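Local coordinates for protein endoglucanase (Thermotoga maritima, PDB 1VHO) that probably acts as an aminopeptidase of the M42 family, removing residues from the amino ends of peptides with the help of two divalent metal ions, at residues A[184-189]-A[326-331]; A[260-265]-A[299-304]. All coordinates share one frame; numbering follows the deposited sequence.

Contact 1 (A[184-189]-A[326-331]); sequences LEFLKR and LLSLVA
Two helices lying against the large mixed sheet meet here: helix 171-187, through 184-189, packs on helix 317-333. The backbones approach closely: Leu187 CA and Ser328 CA are 5.6 Å apart, a spacing consistent with the small Ser328 and Ala331, three residues apart along 326-331, being the side chains that face the neighbouring helix. Leu187 does most of the touching from its side. One of its methyls lies against the carbonyl oxygen of Ser328 and the small side chains of the other helix: Leu187 CD2 is 3.6 Å from Ser328 O and 3.7 Å from Ala331 CB, with Ser328 CB at 3.8 Å. CG stands anti to the carbonyl carbon of Leu187 (chi1 -74°), which carries this branch across although the CB itself does not face the partner directly. Phe186 contributes chiefly its CB, 3.7 Å from Ser328 OG, while its ring meets that hydroxyl obliquely. The serine oxygen is not left bare in this apolar setting: it turns back to its own helix and hydrogen-bonds Arg325 O. On the sheet side, Leu187 and Ala331 both rest on Val196 of strand 195-201. Since the hydroxyl is engaged within its own helix, the joint between the helices is van der Waals packing, and its closeness fits the small side chains on one face rather than any polar pairing.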
loop_
_atom_site.group_PDB
_atom_site.type_symbol
_atom_site.label_atom_id
_atom_site.label_comp_id
_atom_site.label_asym_id
_atom_site.label_seq_id
_atom_site.Cartn_x
_atom_site.Cartn_y
_atom_site.Cartn_z
ATOM N N LEU A 184 14.440 0.725 -6.804
ATOM C CA LEU A 184 15.669 1.448 -6.423
ATOM C C LEU A 184 16.838 0.498 -6.327
ATOM O O LEU A 184 17.943 0.792 -6.826
ATOM C CB LEU A 184 15.433 2.226 -5.125
ATOM C CG LEU A 184 14.466 3.419 -5.264
ATOM C CD1 LEU A 184 14.089 3.956 -3.894
ATOM C CD2 LEU A 184 15.109 4.560 -6.062
ATOM N N GLU A 185 16.631 -0.699 -5.777
ATOM C CA GLU A 185 17.692 -1.682 -5.701
ATOM C C GLU A 185 18.171 -2.055 -7.095
ATOM O O GLU A 185 19.378 -2.039 -7.356
ATOM C CB GLU A 185 17.274 -2.920 -4.908
ATOM C CG GLU A 185 18.399 -3.944 -4.837
ATOM C CD GLU A 185 17.918 -5.331 -4.505
ATOM O OE1 GLU A 185 18.639 -6.297 -4.858
ATOM O OE2 GLU A 185 16.822 -5.479 -3.957
ATOM N N PHE A 186 17.250 -2.330 -8.025
ATOM C CA PHE A 186 17.631 -2.680 -9.389
ATOM C C PHE A 186 18.296 -1.568 -10.185
ATOM O O PHE A 186 19.160 -1.868 -11.031
ATOM C CB PHE A 186 16.356 -3.137 -10.145
ATOM C CG PHE A 186 15.759 -4.405 -9.569
ATOM C CD1 PHE A 186 16.464 -5.223 -8.706
ATOM C CD2 PHE A 186 14.475 -4.783 -9.944
ATOM C CE1 PHE A 186 15.900 -6.375 -8.192
ATOM C CE2 PHE A 186 13.910 -5.943 -9.468
ATOM C CZ PHE A 186 14.614 -6.758 -8.589
ATOM N N LEU A 187 17.949 -0.312 -9.987
ATOM C CA LEU A 187 18.504 0.817 -10.683
ATOM C C LEU A 187 20.005 0.997 -10.431
ATOM O O LEU A 187 20.687 1.625 -11.256
ATOM C CB LEU A 187 17.784 2.112 -10.396
ATOM C CG LEU A 187 16.399 2.245 -11.082
ATOM C CD1 LEU A 187 15.704 3.509 -10.573
ATOM C CD2 LEU A 187 16.577 2.337 -12.595
ATOM N N LYS A 188 20.490 0.470 -9.321
ATOM C CA LYS A 188 21.922 0.515 -9.020
ATOM C C LYS A 188 22.791 -0.128 -10.077
ATOM O O LYS A 188 23.974 0.259 -10.246
ATOM C CB LYS A 188 22.128 -0.209 -7.655
ATOM C CG LYS A 188 21.669 0.799 -6.570
ATOM C CD LYS A 188 22.771 1.837 -6.486
ATOM C CE LYS A 188 22.420 3.114 -5.775
ATOM N NZ LYS A 188 23.672 3.506 -4.997
ATOM N N ARG A 189 22.286 -1.035 -10.886
ATOM C CA ARG A 189 23.039 -1.720 -11.916
ATOM C C ARG A 189 23.201 -0.939 -13.213
ATOM O O ARG A 189 23.935 -1.345 -14.110
ATOM C CB ARG A 189 22.256 -3.000 -12.301
ATOM N N LEU A 326 10.652 -4.263 -14.613
ATOM C CA LEU A 326 10.138 -3.447 -15.711
ATOM C C LEU A 326 10.298 -1.976 -15.443
ATOM O O LEU A 326 10.699 -1.213 -16.349
ATOM C CB LEU A 326 8.595 -3.718 -15.843
ATOM C CG LEU A 326 7.901 -2.860 -16.904
ATOM C CD1 LEU A 326 8.587 -3.039 -18.269
ATOM C CD2 LEU A 326 6.413 -3.266 -17.018
ATOM N N LEU A 327 9.974 -1.481 -14.231
ATOM C CA LEU A 327 10.068 -0.053 -13.950
ATOM C C LEU A 327 11.544 0.425 -14.025
ATOM O O LEU A 327 11.800 1.537 -14.511
ATOM C CB LEU A 327 9.528 0.383 -12.570
ATOM C CG LEU A 327 8.024 0.148 -12.325
ATOM C CD1 LEU A 327 7.609 0.715 -10.953
ATOM C CD2 LEU A 327 7.201 0.805 -13.411
ATOM N N SER A 328 12.457 -0.402 -13.558
ATOM C CA SER A 328 13.891 -0.052 -13.660
ATOM C C SER A 328 14.235 0.035 -15.168
ATOM O O SER A 328 14.966 0.959 -15.564
ATOM C CB SER A 328 14.786 -1.009 -12.921
ATOM O OG SER A 328 14.890 -2.328 -13.483
ATOM N N LEU A 329 13.756 -0.851 -16.006
ATOM C CA LEU A 329 14.005 -0.825 -17.455
ATOM C C LEU A 329 13.373 0.375 -18.115
ATOM O O LEU A 329 13.927 0.943 -19.074
ATOM C CB LEU A 329 13.596 -2.150 -18.106
ATOM C CG LEU A 329 14.468 -3.325 -17.670
ATOM C CD1 LEU A 329 13.819 -4.678 -17.973
ATOM C CD2 LEU A 329 15.838 -3.240 -18.351
ATOM N N VAL A 330 12.232 0.853 -17.600
ATOM C CA VAL A 330 11.594 2.055 -18.144
ATOM C C VAL A 330 12.531 3.223 -17.907
ATOM O O VAL A 330 12.797 4.051 -18.788
ATOM C CB VAL A 330 10.205 2.315 -17.521
ATOM C CG1 VAL A 330 9.663 3.691 -17.837
ATOM C CG2 VAL A 330 9.211 1.250 -18.027
ATOM N N ALA A 331 13.129 3.299 -16.695
ATOM C CA ALA A 331 14.064 4.370 -16.417
ATOM C C ALA A 331 15.295 4.281 -17.311
ATOM O O ALA A 331 15.970 5.307 -17.510
ATOM C CB ALA A 331 14.483 4.376 -14.931
#

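Contact 2 (A[260-265]-A[299-304]); sequences QKIIEI and SLISIP
Ile262 sends its CD1 methyl over the side chain of Ser299 of strand 297-304, with Ile262 CD1 lying 3.6 Å from Ser299 OG and 3.7 Å from Ser299 CB. The helix that bears it, 256-268, is held well off the strand, with Ile262 CA and Ser299 CA 8.9 Å apart, and this one isoleucine spans the gap. Its two branches divide the work. CG1 is placed anti to the carbonyl carbon (chi1 -64°) and the chain runs on extended to CD1 (chi2 170°), giving the length needed to reach the serine; on the shorter branch, Ile262 CG2 approaches Ile301 CD1 more loosely, at 4.3 Å. Ser299 and Ile301, two residues apart, face the same side of the sheet, so both look toward the helix. The same patch takes in Ile224 of the adjacent parallel strand 222-229, which touches Ile262 and Ile301, and Leu323 of helix 317-333 also packs on Ile301. Elsewhere on the helix Gln260 NE2 donates to Glu264 OE2, 2.9 Å away, a bond between successive turns. The side chain of Ile301 lies about 7 Å from that of Asp227, a predicted zinc ligand. Across these two segments the contact is van der Waals, a methyl against a serine and a looser methyl pair.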
loop_
_atom_site.group_PDB
_atom_site.type_symbol
_atom_site.label_atom_id
_atom_site.label_comp_id
_atom_site.label_asym_id
_atom_site.label_seq_id
_atom_site.Cartn_x
_atom_site.Cartn_y
_atom_site.Cartn_z
ATOM N N GLN A 260 1.945 2.219 -24.367
ATOM C CA GLN A 260 2.539 1.341 -25.401
ATOM C C GLN A 260 4.056 1.311 -25.302
ATOM O O GLN A 260 4.654 0.258 -25.502
ATOM C CB GLN A 260 2.095 1.800 -26.812
ATOM C CG GLN A 260 2.382 0.725 -27.865
ATOM C CD GLN A 260 1.630 -0.553 -27.557
ATOM O OE1 GLN A 260 0.578 -0.495 -26.923
ATOM N NE2 GLN A 260 2.153 -1.687 -28.026
ATOM N N LYS A 261 4.733 2.422 -25.038
ATOM C CA LYS A 261 6.194 2.385 -24.857
ATOM C C LYS A 261 6.587 1.454 -23.708
ATOM O O LYS A 261 7.590 0.726 -23.803
ATOM C CB LYS A 261 6.724 3.789 -24.561
ATOM C CG LYS A 261 6.705 4.679 -25.837
ATOM C CD LYS A 261 6.888 6.133 -25.372
ATOM C CE LYS A 261 6.993 7.065 -26.589
ATOM N NZ LYS A 261 6.832 8.489 -26.160
ATOM N N ILE A 262 5.822 1.464 -22.602
ATOM C CA ILE A 262 6.132 0.556 -21.476
ATOM C C ILE A 262 5.965 -0.873 -21.902
ATOM O O ILE A 262 6.762 -1.788 -21.623
ATOM C CB ILE A 262 5.247 0.887 -20.246
ATOM C CG1 ILE A 262 5.529 2.271 -19.689
ATOM C CG2 ILE A 262 5.392 -0.201 -19.186
ATOM C CD1 ILE A 262 4.524 2.770 -18.628
ATOM N N ILE A 263 4.858 -1.139 -22.648
ATOM C CA ILE A 263 4.609 -2.492 -23.164
ATOM C C ILE A 263 5.727 -2.959 -24.075
ATOM O O ILE A 263 6.164 -4.120 -24.006
ATOM C CB ILE A 263 3.252 -2.470 -23.914
ATOM C CG1 ILE A 263 2.106 -2.371 -22.883
ATOM C CG2 ILE A 263 3.069 -3.661 -24.850
ATOM C CD1 ILE A 263 0.739 -2.187 -23.558
ATOM N N GLU A 264 6.262 -2.077 -24.920
ATOM C CA GLU A 264 7.358 -2.491 -25.807
ATOM C C GLU A 264 8.619 -2.839 -25.016
ATOM O O GLU A 264 9.366 -3.741 -25.426
ATOM C CB GLU A 264 7.709 -1.438 -26.854
ATOM C CG GLU A 264 6.552 -1.008 -27.758
ATOM C CD GLU A 264 5.960 -2.132 -28.584
ATOM O OE1 GLU A 264 6.592 -3.203 -28.763
ATOM O OE2 GLU A 264 4.807 -1.959 -29.081
ATOM N N ILE A 265 8.841 -2.130 -23.912
ATOM C CA ILE A 265 10.040 -2.457 -23.086
ATOM C C ILE A 265 9.824 -3.807 -22.455
ATOM O O ILE A 265 10.680 -4.683 -22.397
ATOM C CB ILE A 265 10.242 -1.357 -22.035
ATOM C CG1 ILE A 265 10.804 -0.124 -22.766
ATOM C CG2 ILE A 265 11.254 -1.812 -20.950
ATOM C CD1 ILE A 265 10.688 1.182 -22.051
ATOM N N SER A 299 0.601 6.489 -16.330
ATOM C CA SER A 299 0.302 5.088 -16.519
ATOM C C SER A 299 -0.106 4.491 -15.159
ATOM O O SER A 299 0.472 4.905 -14.145
ATOM C CB SER A 299 1.528 4.332 -17.056
ATOM O OG SER A 299 1.252 2.924 -17.020
ATOM N N LEU A 300 -1.050 3.572 -15.139
ATOM C CA LEU A 300 -1.469 2.871 -13.936
ATOM C C LEU A 300 -1.053 1.406 -14.092
ATOM O O LEU A 300 -1.339 0.777 -15.111
ATOM C CB LEU A 300 -2.980 2.903 -13.735
ATOM C CG LEU A 300 -3.492 2.080 -12.508
ATOM C CD1 LEU A 300 -3.172 2.919 -11.263
ATOM C CD2 LEU A 300 -4.983 1.883 -12.688
ATOM N N ILE A 301 -0.260 0.882 -13.158
ATOM C CA ILE A 301 0.179 -0.511 -13.224
ATOM C C ILE A 301 -0.117 -1.140 -11.853
ATOM O O ILE A 301 0.290 -0.563 -10.840
ATOM C CB ILE A 301 1.635 -0.709 -13.626
ATOM C CG1 ILE A 301 1.954 0.027 -14.948
ATOM C CG2 ILE A 301 1.947 -2.197 -13.832
ATOM C CD1 ILE A 301 3.383 0.061 -15.349
ATOM N N SER A 302 -0.704 -2.309 -11.859
ATOM C CA SER A 302 -1.145 -2.973 -10.661
ATOM C C SER A 302 -0.576 -4.353 -10.417
ATOM O O SER A 302 -0.290 -5.105 -11.348
ATOM C CB SER A 302 -2.703 -3.155 -10.707
ATOM O OG SER A 302 -3.315 -1.851 -10.701
ATOM N N ILE A 303 -0.478 -4.667 -9.110
ATOM C CA ILE A 303 -0.043 -6.005 -8.685
ATOM C C ILE A 303 -1.296 -6.848 -8.394
ATOM O O ILE A 303 -2.199 -6.377 -7.673
ATOM C CB ILE A 303 0.795 -5.849 -7.399
ATOM C CG1 ILE A 303 2.176 -5.247 -7.713
ATOM C CG2 ILE A 303 0.965 -7.216 -6.707
ATOM C CD1 ILE A 303 3.063 -6.043 -8.656
ATOM N N PRO A 304 -1.421 -8.046 -8.944
ATOM C CA PRO A 304 -2.563 -8.919 -8.693
ATOM C C PRO A 304 -2.594 -9.263 -7.192
ATOM O O PRO A 304 -1.541 -9.561 -6.615
ATOM C CB PRO A 304 -2.262 -10.222 -9.447
ATOM C CG PRO A 304 -1.335 -9.731 -10.563
ATOM C CD PRO A 304 -0.452 -8.707 -9.853
#

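Overall arrangement
Both contacts are buried and involve helices packed on the mixed eight-stranded sheet, but they join different pairs of elements. Contact 1 is helix against helix and contact 2 is helix against strand; the former buries more surface, 165 against 96 Å². Small residues face the first, while a single isoleucine reaches across the second. Helix 317-333 links them: Leu326 CD2 lies 3.9 Å from Ile262 CG2, and Leu329 CB 3.7 Å from Ile265 CG2, making one continuous apolar core; the contact centres are about 14 Å apart. Contact 1 sits away from the annotated sites, while contact 2 includes a strand close to the predicted metal centre.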